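Local coordinates for protein bifunctional endomannanase/endoglucanase (Caldanaerobius polysaccharolyticus, PDB 3W0K) that probably hydrolyses the beta-1,4-linked backbones of mannans and cellulose-type glucans, as a glycoside hydrolase family 5 enzyme with a beta/alpha-barrel fold, at residues K230-K234 with D235-E239; V300-R304 with P305-Y309; R319-L322 with D323-E327. All coordinates share one frame; numbering follows the deposited sequence.

Interaction 1 (K230-K234 with D235-E239); sequences KVWNK and DTLRE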
ATOM      1  N   LYS A 230     -22.893 -12.674   2.416  1.00 29.65           N
ATOM      2  CA  LYS A 230     -22.437 -12.292   3.748  1.00 28.50           C
ATOM      3  C   LYS A 230     -22.810 -10.847   4.063  1.00 26.48           C
ATOM      4  O   LYS A 230     -22.732  -9.973   3.200  1.00 25.93           O
ATOM      5  CB  LYS A 230     -20.920 -12.479   3.859  1.00 30.33           C
ATOM      6  CG  LYS A 230     -20.325 -12.027   5.186  1.00 32.73           C
ATOM      7  CD  LYS A 230     -18.822 -12.262   5.235  1.00 34.80           C
ATOM      8  CE  LYS A 230     -18.486 -13.739   5.356  1.00 36.71           C
ATOM      9  NZ  LYS A 230     -18.989 -14.313   6.639  1.00 38.71           N
ATOM     10  N   VAL A 231     -23.232 -10.611   5.302  1.00 24.41           N
ATOM     11  CA  VAL A 231     -23.618  -9.277   5.759  1.00 23.09           C
ATOM     12  C   VAL A 231     -22.399  -8.547   6.319  1.00 20.87           C
ATOM     13  O   VAL A 231     -21.732  -9.046   7.227  1.00 22.35           O
ATOM     14  CB  VAL A 231     -24.714  -9.360   6.848  1.00 22.94           C
ATOM     15  CG1 VAL A 231     -25.072  -7.969   7.352  1.00 24.00           C
ATOM     16  CG2 VAL A 231     -25.945 -10.057   6.297  1.00 23.77           C
ATOM     17  N   TRP A 232     -22.109  -7.369   5.774  1.00 19.58           N
ATOM     18  CA  TRP A 232     -20.965  -6.585   6.221  1.00 17.63           C
ATOM     19  C   TRP A 232     -21.299  -5.419   7.144  1.00 16.80           C
ATOM     20  O   TRP A 232     -22.095  -4.544   6.808  1.00 16.83           O
ATOM     21  CB  TRP A 232     -20.149  -6.081   5.026  1.00 17.19           C
ATOM     22  CG  TRP A 232     -19.314  -7.148   4.391  1.00 16.87           C
ATOM     23  CD1 TRP A 232     -19.715  -8.055   3.454  1.00 18.11           C
ATOM     24  CD2 TRP A 232     -17.936  -7.434   4.663  1.00 17.03           C
ATOM     25  NE1 TRP A 232     -18.674  -8.890   3.125  1.00 18.12           N
ATOM     26  CE2 TRP A 232     -17.570  -8.533   3.852  1.00 17.02           C
ATOM     27  CE3 TRP A 232     -16.974  -6.870   5.514  1.00 17.55           C
ATOM     28  CZ2 TRP A 232     -16.282  -9.081   3.868  1.00 16.16           C
ATOM     29  CZ3 TRP A 232     -15.694  -7.416   5.531  1.00 16.07           C
ATOM     30  CH2 TRP A 232     -15.362  -8.511   4.711  1.00 18.26           C
ATOM     31  N   ASN A 233     -20.672  -5.437   8.312  1.00 16.29           N
ATOM     32  CA  ASN A 233     -20.820  -4.402   9.332  1.00 16.76           C
ATOM     33  C   ASN A 233     -19.537  -4.398  10.158  1.00 17.02           C
ATOM     34  O   ASN A 233     -18.580  -5.096   9.812  1.00 14.67           O
ATOM     35  CB  ASN A 233     -22.057  -4.657  10.211  1.00 17.16           C
ATOM     36  CG  ASN A 233     -22.120  -6.074  10.751  1.00 18.21           C
ATOM     37  OD1 ASN A 233     -21.131  -6.615  11.241  1.00 17.16           O
ATOM     38  ND2 ASN A 233     -23.303  -6.677  10.680  1.00 20.19           N
ATOM     39  N   LYS A 234     -19.505  -3.634  11.246  1.00 15.17           N
ATOM     40  CA  LYS A 234     -18.300  -3.569  12.070  1.00 15.09           C
ATOM     41  C   LYS A 234     -17.884  -4.932  12.630  1.00 14.48           C
ATOM     42  O   LYS A 234     -16.691  -5.232  12.713  1.00 14.93           O
ATOM     43  CB  LYS A 234     -18.460  -2.548  13.197  1.00 14.28           C
ATOM     44  CG  LYS A 234     -17.143  -2.169  13.861  1.00 15.65           C
ATOM     45  CD  LYS A 234     -17.328  -1.045  14.864  1.00 15.06           C
ATOM     46  CE  LYS A 234     -16.012  -0.683  15.524  1.00 16.14           C
ATOM     47  NZ  LYS A 234     -16.164   0.449  16.476  1.00 16.79           N
ATOM     48  N   ASP A 235     -18.860  -5.760  12.995  1.00 15.42           N
ATOM     49  CA  ASP A 235     -18.570  -7.092  13.524  1.00 16.20           C
ATOM     50  C   ASP A 235     -17.907  -7.959  12.457  1.00 15.76           C
ATOM     51  O   ASP A 235     -17.009  -8.748  12.760  1.00 16.50           O
ATOM     52  CB  ASP A 235     -19.848  -7.778  14.027  1.00 18.60           C
ATOM     53  CG  ASP A 235     -20.316  -7.244  15.372  1.00 22.47           C
ATOM     54  OD1 ASP A 235     -19.515  -6.614  16.093  1.00 23.84           O
ATOM     55  OD2 ASP A 235     -21.494  -7.476  15.721  1.00 24.48           O
ATOM     56  N   THR A 236     -18.359  -7.808  11.214  1.00 15.64           N
ATOM     57  CA  THR A 236     -17.805  -8.565  10.094  1.00 15.13           C
ATOM     58  C   THR A 236     -16.370  -8.115   9.842  1.00 14.68           C
ATOM     59  O   THR A 236     -15.506  -8.926   9.503  1.00 13.94           O
ATOM     60  CB  THR A 236     -18.633  -8.365   8.813  1.00 15.67           C
ATOM     61  OG1 THR A 236     -20.022  -8.560   9.108  1.00 20.00           O
ATOM     62  CG2 THR A 236     -18.219  -9.374   7.751  1.00 15.54           C
ATOM     63  N   LEU A 237     -16.117  -6.819  10.014  1.00 14.70           N
ATOM     64  CA  LEU A 237     -14.771  -6.284   9.830  1.00 13.17           C
ATOM     65  C   LEU A 237     -13.839  -6.851  10.898  1.00 14.29           C
ATOM     66  O   LEU A 237     -12.667  -7.119  10.628  1.00 15.14           O
ATOM     67  CB  LEU A 237     -14.779  -4.754   9.870  1.00 13.06           C
ATOM     68  CG  LEU A 237     -15.291  -4.069   8.602  1.00 12.96           C
ATOM     69  CD1 LEU A 237     -15.588  -2.603   8.874  1.00 14.66           C
ATOM     70  CD2 LEU A 237     -14.256  -4.214   7.488  1.00 14.93           C
ATOM     71  N   ARG A 238     -14.362  -7.050  12.108  1.00 14.81           N
ATOM     72  CA  ARG A 238     -13.561  -7.620  13.188  1.00 15.16           C
ATOM     73  C   ARG A 238     -13.189  -9.058  12.830  1.00 15.40           C
ATOM     74  O   ARG A 238     -12.067  -9.496  13.081  1.00 15.17           O
ATOM     75  CB  ARG A 238     -14.329  -7.596  14.514  1.00 15.83           C
ATOM     76  CG  ARG A 238     -14.536  -6.207  15.096  1.00 15.69           C
ATOM     77  CD  ARG A 238     -15.256  -6.286  16.439  1.00 15.87           C
ATOM     78  NE  ARG A 238     -15.471  -4.970  17.035  1.00 15.15           N
ATOM     79  CZ  ARG A 238     -14.569  -4.311  17.756  1.00 14.80           C
ATOM     80  NH1 ARG A 238     -13.371  -4.834  17.981  1.00 16.76           N
ATOM     81  NH2 ARG A 238     -14.870  -3.124  18.263  1.00 16.53           N
ATOM     82  N   GLU A 239     -14.140  -9.789  12.248  1.00 15.87           N
ATOM     83  CA  GLU A 239     -13.899 -11.170  11.834  1.00 16.54           C
ATOM     84  C   GLU A 239     -12.813 -11.186  10.761  1.00 15.23           C
ATOM     85  O   GLU A 239     -11.899 -12.008  10.801  1.00 15.56           O
ATOM     86  CB  GLU A 239     -15.173 -11.803  11.279  1.00 19.43           C
ATOM     87  CG  GLU A 239     -16.251 -12.065  12.320  1.00 26.50           C
ATOM     88  CD  GLU A 239     -17.478 -12.739  11.731  1.00 29.69           C
ATOM     89  OE1 GLU A 239     -17.314 -13.705  10.951  1.00 33.62           O
ATOM     90  OE2 GLU A 239     -18.607 -12.305  12.051  1.00 34.34           O
TER
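Asn233 and Thr236 form a capping box at the N-terminal end of helix 234-249, where the chain leaves the short strand 230-232. Asn233 is the N-cap: its OD1 accepts from Thr236 N at 3.0 Å, the N-H tilted 22° from the amide carbonyl plane. Its chi1 of 50° sets CG between backbone N and carbonyl carbon and folds the amide back over the first turn, while ND2 bonds to Asp224. The return bond, from Asn233 N to Thr236 OG1, is weak at 3.3 Å. The same hydroxyl donates to Val231 O at 2.6 Å, on a lone pair in the carbonyl plane, and so ties strand to helix. Backbone bonds from Leu237 N to Asn233 O and from Arg238 N to Lys234 O begin the helical pattern.

Apolar contacts gather on the indole. Thr236 CG2 lies over one face of Trp232 as a CH-pi contact, 3.7 Å from the centroid of the six-membered ring, and Leu237 CD2 meets the ring edge. Trp227, from the paired strand 225-227, also meets this ring.

The like-charged ends of Lys234 and Arg238 lie near each other, but each has a partner on helix 267-284: Lys234 NZ bonds to Ser279 OG and Arg238 NH2 forms a salt bridge with Glu283 OE1. Between the two side chains, Lys234 CE approaches Arg238 NH2 obliquely at 3.8 Å.

Interaction 2 (V300-R304 with P305-Y309); sequences VEHGR and PGAKY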
ATOM      1  N   VAL A 300      -8.707  15.198  -1.185  1.00 11.38           N
ATOM      2  CA  VAL A 300      -8.813  16.436  -1.950  1.00 13.02           C
ATOM      3  C   VAL A 300      -9.731  16.272  -3.151  1.00 14.35           C
ATOM      4  O   VAL A 300      -9.368  15.618  -4.127  1.00 15.14           O
ATOM      5  CB  VAL A 300      -7.427  16.927  -2.434  1.00 11.78           C
ATOM      6  CG1 VAL A 300      -7.563  18.279  -3.136  1.00 14.52           C
ATOM      7  CG2 VAL A 300      -6.469  17.035  -1.260  1.00 12.75           C
ATOM      8  N   GLU A 301     -10.929  16.851  -3.055  1.00 14.54           N
ATOM      9  CA  GLU A 301     -11.922  16.800  -4.130  1.00 15.74           C
ATOM     10  C   GLU A 301     -12.032  15.416  -4.768  1.00 14.94           C
ATOM     11  O   GLU A 301     -11.932  15.276  -5.988  1.00 16.33           O
ATOM     12  CB  GLU A 301     -11.584  17.842  -5.203  1.00 17.41           C
ATOM     13  CG  GLU A 301     -11.584  19.275  -4.695  1.00 21.66           C
ATOM     14  CD  GLU A 301     -11.249  20.281  -5.781  1.00 24.68           C
ATOM     15  OE1 GLU A 301     -10.050  20.578  -5.973  1.00 27.02           O
ATOM     16  OE2 GLU A 301     -12.186  20.779  -6.439  1.00 28.06           O
ATOM     17  N   HIS A 302     -12.244  14.393  -3.944  1.00 13.32           N
ATOM     18  CA  HIS A 302     -12.339  13.030  -4.456  1.00 13.29           C
ATOM     19  C   HIS A 302     -13.466  12.836  -5.470  1.00 13.32           C
ATOM     20  O   HIS A 302     -13.301  12.094  -6.438  1.00 13.94           O
ATOM     21  CB  HIS A 302     -12.425  12.014  -3.311  1.00 11.99           C
ATOM     22  CG  HIS A 302     -13.511  12.298  -2.324  1.00 12.41           C
ATOM     23  ND1 HIS A 302     -13.263  12.837  -1.080  1.00 12.56           N
ATOM     24  CD2 HIS A 302     -14.850  12.113  -2.396  1.00 10.97           C
ATOM     25  CE1 HIS A 302     -14.405  12.974  -0.430  1.00  9.25           C
ATOM     26  NE2 HIS A 302     -15.383  12.542  -1.206  1.00 13.57           N
ATOM     27  N   GLY A 303     -14.605  13.489  -5.241  1.00 14.20           N
ATOM     28  CA  GLY A 303     -15.708  13.393  -6.185  1.00 14.99           C
ATOM     29  C   GLY A 303     -16.956  12.613  -5.821  1.00 14.77           C
ATOM     30  O   GLY A 303     -17.887  12.567  -6.625  1.00 16.27           O
ATOM     31  N   ARG A 304     -17.008  12.006  -4.639  1.00 14.28           N
ATOM     32  CA  ARG A 304     -18.197  11.246  -4.251  1.00 14.23           C
ATOM     33  C   ARG A 304     -19.437  12.126  -4.168  1.00 15.50           C
ATOM     34  O   ARG A 304     -19.380  13.256  -3.678  1.00 14.96           O
ATOM     35  CB  ARG A 304     -17.999  10.542  -2.910  1.00 14.06           C
ATOM     36  CG  ARG A 304     -17.266   9.224  -3.006  1.00 12.67           C
ATOM     37  CD  ARG A 304     -17.274   8.497  -1.672  1.00 12.33           C
ATOM     38  NE  ARG A 304     -16.367   9.111  -0.709  1.00 12.42           N
ATOM     39  CZ  ARG A 304     -15.055   8.895  -0.692  1.00 12.09           C
ATOM     40  NH1 ARG A 304     -14.511   8.075  -1.581  1.00 13.02           N
ATOM     41  NH2 ARG A 304     -14.285   9.512   0.196  1.00 11.23           N
ATOM     42  N   PRO A 305     -20.571  11.629  -4.682  1.00 16.18           N
ATOM     43  CA  PRO A 305     -21.801  12.422  -4.630  1.00 16.42           C
ATOM     44  C   PRO A 305     -22.205  12.749  -3.194  1.00 16.59           C
ATOM     45  O   PRO A 305     -22.186  11.881  -2.312  1.00 16.65           O
ATOM     46  CB  PRO A 305     -22.822  11.528  -5.341  1.00 18.04           C
ATOM     47  CG  PRO A 305     -22.262  10.146  -5.192  1.00 19.88           C
ATOM     48  CD  PRO A 305     -20.789  10.358  -5.391  1.00 16.97           C
ATOM     49  N   GLY A 306     -22.498  14.024  -2.955  1.00 16.81           N
ATOM     50  CA  GLY A 306     -22.897  14.463  -1.630  1.00 17.41           C
ATOM     51  C   GLY A 306     -21.782  15.100  -0.821  1.00 17.25           C
ATOM     52  O   GLY A 306     -22.048  15.779   0.168  1.00 19.17           O
ATOM     53  N   ALA A 307     -20.535  14.878  -1.227  1.00 16.89           N
ATOM     54  CA  ALA A 307     -19.394  15.443  -0.517  1.00 16.51           C
ATOM     55  C   ALA A 307     -19.250  16.947  -0.740  1.00 17.21           C
ATOM     56  O   ALA A 307     -19.652  17.477  -1.779  1.00 17.21           O
ATOM     57  CB  ALA A 307     -18.113  14.727  -0.927  1.00 15.78           C
ATOM     58  N   LYS A 308     -18.682  17.620   0.256  1.00 16.78           N
ATOM     59  CA  LYS A 308     -18.437  19.059   0.213  1.00 16.40           C
ATOM     60  C   LYS A 308     -16.966  19.273   0.545  1.00 16.23           C
ATOM     61  O   LYS A 308     -16.401  18.555   1.372  1.00 16.02           O
ATOM     62  CB  LYS A 308     -19.317  19.783   1.223  1.00 18.75           C
ATOM     63  N   TYR A 309     -16.342  20.248  -0.109  1.00 15.19           N
ATOM     64  CA  TYR A 309     -14.926  20.524   0.120  1.00 15.47           C
ATOM     65  C   TYR A 309     -14.697  21.975   0.507  1.00 16.62           C
ATOM     66  O   TYR A 309     -15.414  22.870   0.054  1.00 19.66           O
ATOM     67  CB  TYR A 309     -14.111  20.186  -1.134  1.00 15.24           C
ATOM     68  CG  TYR A 309     -14.502  18.862  -1.752  1.00 14.29           C
ATOM     69  CD1 TYR A 309     -14.074  17.655  -1.198  1.00 15.61           C
ATOM     70  CD2 TYR A 309     -15.351  18.815  -2.858  1.00 15.00           C
ATOM     71  CE1 TYR A 309     -14.486  16.436  -1.725  1.00 14.68           C
ATOM     72  CE2 TYR A 309     -15.770  17.604  -3.392  1.00 15.12           C
ATOM     73  CZ  TYR A 309     -15.338  16.419  -2.820  1.00 16.21           C
ATOM     74  OH  TYR A 309     -15.774  15.220  -3.327  1.00 15.41           O
TER
HETATM   75  O   HOH W   1     -18.056  15.445  -4.732  1.00 19.35           O
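Tyr309 lies across Glu301, His302 and Gly303 within the loop that follows the last barrel strand, 287-290, a loop that reverses through a type II beta turn from Arg304 to Ala307. From CB, chi1 of -45° puts CG anti to the carbonyl carbon and brings the ring back over residues 301-303. Tyr309 CG passes Glu301 CG at 4.2 Å. Next the ring face settles on the backbone: Glu301 CA stands 3.6 Å from the Tyr309 ring centroid, a CH-pi contact. Further out, Tyr309 CE1 comes within 3.7 Å of His302 CE1, the tyrosine edge pointing at the imidazole face in a T-shaped pair with planes 82° apart. On the opposite face of that imidazole lies Arg304 NH2, whose guanidinium is fixed by bonds from NH1 to Phe262 O and from NE to Asn267.

At the tip, Tyr309 OH accepts from Gly303 N at 2.8 Å. A water donates a hydrogen bond to Arg304 O and is hydrogen-bonded to Tyr309 OH at 2.7 Å. Arg304 O also closes the turn by accepting from Ala307 N, which approaches from above the carbonyl plane. Beyond that bond, Ala307 CB rests 3.5 Å from His302 NE2.

Interaction 3 (R319-L322 with D323-E327); sequences RELL and DLLVE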
ATOM      1  N   ARG A 319     -13.241  17.999   4.749  1.00 13.30           N
ATOM      2  CA  ARG A 319     -12.911  18.203   6.157  1.00 14.35           C
ATOM      3  C   ARG A 319     -13.393  17.093   7.084  1.00 13.21           C
ATOM      4  O   ARG A 319     -12.702  16.741   8.042  1.00 14.69           O
ATOM      5  CB  ARG A 319     -13.427  19.562   6.646  1.00 16.34           C
ATOM      6  CG  ARG A 319     -12.872  19.977   8.004  1.00 20.46           C
ATOM      7  CD  ARG A 319     -11.350  20.071   7.972  1.00 23.34           C
ATOM      8  NE  ARG A 319     -10.775  20.348   9.287  1.00 26.98           N
ATOM      9  CZ  ARG A 319     -10.391  21.552   9.699  1.00 27.99           C
ATOM     10  NH1 ARG A 319     -10.519  22.604   8.903  1.00 28.29           N
ATOM     11  NH2 ARG A 319      -9.871  21.702  10.910  1.00 29.71           N
ATOM     12  N   GLU A 320     -14.573  16.547   6.806  1.00 13.29           N
ATOM     13  CA  GLU A 320     -15.114  15.474   7.632  1.00 13.36           C
ATOM     14  C   GLU A 320     -14.192  14.256   7.600  1.00 13.19           C
ATOM     15  O   GLU A 320     -13.881  13.675   8.643  1.00 13.07           O
ATOM     16  CB  GLU A 320     -16.521  15.088   7.170  1.00 15.18           C
ATOM     17  CG  GLU A 320     -17.167  14.009   8.027  1.00 17.23           C
ATOM     18  CD  GLU A 320     -18.590  13.677   7.608  1.00 18.24           C
ATOM     19  OE1 GLU A 320     -18.923  13.801   6.407  1.00 19.70           O
ATOM     20  OE2 GLU A 320     -19.376  13.275   8.490  1.00 20.48           O
ATOM     21  N   LEU A 321     -13.744  13.885   6.402  1.00 13.24           N
ATOM     22  CA  LEU A 321     -12.848  12.744   6.249  1.00 12.36           C
ATOM     23  C   LEU A 321     -11.485  13.034   6.880  1.00 12.12           C
ATOM     24  O   LEU A 321     -10.930  12.186   7.584  1.00 10.94           O
ATOM     25  CB  LEU A 321     -12.693  12.373   4.773  1.00 12.87           C
ATOM     26  CG  LEU A 321     -11.824  11.150   4.460  1.00 12.56           C
ATOM     27  CD1 LEU A 321     -12.248   9.948   5.302  1.00 12.08           C
ATOM     28  CD2 LEU A 321     -11.911  10.836   2.977  1.00 14.09           C
ATOM     29  N   LEU A 322     -10.948  14.225   6.628  1.00 12.26           N
ATOM     30  CA  LEU A 322      -9.664  14.607   7.208  1.00 12.62           C
ATOM     31  C   LEU A 322      -9.742  14.514   8.734  1.00 12.84           C
ATOM     32  O   LEU A 322      -8.840  13.975   9.375  1.00 12.98           O
ATOM     33  CB  LEU A 322      -9.277  16.031   6.786  1.00 12.55           C
ATOM     34  CG  LEU A 322      -8.022  16.613   7.449  1.00 13.14           C
ATOM     35  CD1 LEU A 322      -6.797  15.762   7.138  1.00 14.00           C
ATOM     36  CD2 LEU A 322      -7.811  18.042   6.981  1.00 13.15           C
ATOM     37  N   ASP A 323     -10.840  15.007   9.306  1.00 14.68           N
ATOM     38  CA  ASP A 323     -11.027  14.960  10.754  1.00 14.51           C
ATOM     39  C   ASP A 323     -11.052  13.525  11.266  1.00 13.76           C
ATOM     40  O   ASP A 323     -10.494  13.232  12.324  1.00 14.99           O
ATOM     41  CB  ASP A 323     -12.300  15.708  11.169  1.00 16.09           C
ATOM     42  CG  ASP A 323     -12.140  17.223  11.110  1.00 19.00           C
ATOM     43  OD1 ASP A 323     -11.013  17.718  10.884  1.00 19.36           O
ATOM     44  OD2 ASP A 323     -13.154  17.925  11.295  1.00 21.78           O
ATOM     45  N   LEU A 324     -11.687  12.631  10.510  1.00 12.30           N
ATOM     46  CA  LEU A 324     -11.745  11.220  10.887  1.00 12.14           C
ATOM     47  C   LEU A 324     -10.348  10.605  10.861  1.00 12.45           C
ATOM     48  O   LEU A 324      -9.995   9.810  11.729  1.00 12.80           O
ATOM     49  CB  LEU A 324     -12.668  10.446   9.946  1.00 13.45           C
ATOM     50  CG  LEU A 324     -14.168  10.614  10.177  1.00 13.93           C
ATOM     51  CD1 LEU A 324     -14.942   9.891   9.088  1.00 15.56           C
ATOM     52  CD2 LEU A 324     -14.533  10.075  11.554  1.00 16.14           C
ATOM     53  N   LEU A 325      -9.551  10.985   9.865  1.00 12.04           N
ATOM     54  CA  LEU A 325      -8.190  10.469   9.747  1.00 12.28           C
ATOM     55  C   LEU A 325      -7.331  10.917  10.927  1.00 13.16           C
ATOM     56  O   LEU A 325      -6.520  10.152  11.442  1.00 12.18           O
ATOM     57  CB  LEU A 325      -7.551  10.929   8.435  1.00 12.02           C
ATOM     58  CG  LEU A 325      -8.171  10.370   7.151  1.00 10.56           C
ATOM     59  CD1 LEU A 325      -7.517  11.020   5.943  1.00 14.46           C
ATOM     60  CD2 LEU A 325      -8.004   8.857   7.093  1.00 12.36           C
ATOM     61  N   VAL A 326      -7.536  12.153  11.369  1.00 12.78           N
ATOM     62  CA  VAL A 326      -6.778  12.704  12.489  1.00 13.56           C
ATOM     63  C   VAL A 326      -7.254  12.161  13.838  1.00 14.29           C
ATOM     64  O   VAL A 326      -6.444  11.787  14.686  1.00 14.50           O
ATOM     65  CB  VAL A 326      -6.857  14.255  12.499  1.00 13.67           C
ATOM     66  CG1 VAL A 326      -6.205  14.822  13.756  1.00 14.28           C
ATOM     67  CG2 VAL A 326      -6.183  14.816  11.259  1.00 14.75           C
ATOM     68  N   GLU A 327      -8.571  12.098  14.013  1.00 15.06           N
ATOM     69  CA  GLU A 327      -9.181  11.628  15.254  1.00 16.76           C
ATOM     70  C   GLU A 327      -8.840  10.187  15.629  1.00 16.86           C
ATOM     71  O   GLU A 327      -8.762   9.851  16.812  1.00 17.25           O
ATOM     72  CB  GLU A 327     -10.703  11.818  15.180  1.00 20.15           C
ATOM     73  CG  GLU A 327     -11.518  11.161  16.303  1.00 25.06           C
ATOM     74  CD  GLU A 327     -11.216  11.710  17.696  1.00 27.94           C
ATOM     75  OE1 GLU A 327     -10.775  12.875  17.819  1.00 29.88           O
ATOM     76  OE2 GLU A 327     -11.435  10.967  18.678  1.00 30.47           O
TER
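Arg319 and Asp323 are joined by an i to i+4 salt bridge on the first turn of the C-terminal alpha-helix, 319-327, which packs beside helix 267-284. Arg319 NE donates to Asp323 OD1 at 3.1 Å with an N-H...O angle of 160°. The oxygen sits at the guanidinium edge, in its plane, and is met on its syn side, 29° out of the carboxylate plane. The two flat groups stand 79° apart, and the bridge rests on the single bond from NE to OD1. A bend at chi2 turns the arginine chain toward Asp323 and brings NE to its carboxylate. The rest of the guanidinium has other neighbours: Tyr312 makes a cation-pi contact with it, and NH1 has a long, weak ion pair with Glu310.

Five successive backbone carbonyls are satisfied by amides one turn on. Arg319 O accepts from Asp323 N at 2.8 Å, Glu320 O from Leu324 N, Leu321 O from Leu325 N, Leu322 O from Val326 N at 3.0 Å and Asp323 O from Glu327 N at 2.8 Å. At the start, Leu321 N donates to Asp318 OD1; toward the end, Leu325 O bonds to Tyr288 OH and Glu327 OE2 is paired with Lys282 of helix 267-284.

The leucines supply the apolar side. Leu321 and Leu324 touch helix 267-284 at Phe274 and Leu278, respectively. Along the helix itself, Leu321 CD1 lies 4.5 Å from Leu325 CG, and Leu322 CD1 meets Val326 CG2 at 4.3 Å.

In the fold
All three contacts are local and follow in series along the chain, so none nests in or crosses another. Interaction 1 comes first, at the passage from the small antiparallel pair 225-227/230-232 into helix 234-249, between barrel strands 192-197 and 254-259. The chain then runs through strand 254-259, helix 267-284 and the final barrel strand, 287-290, before interaction 2 closes the loop 300-309. After the hairpin 310-312/315-317, interaction 3 lies within the C-terminal helix, 319-327. Interactions 2 and 3 touch where Arg304 NH2 packs 3.9 Å from Leu321 CD2. Interaction 1 stays about 11 Å from interaction 3 between nearest atoms, yet all three contribute side chains against helix 267-284.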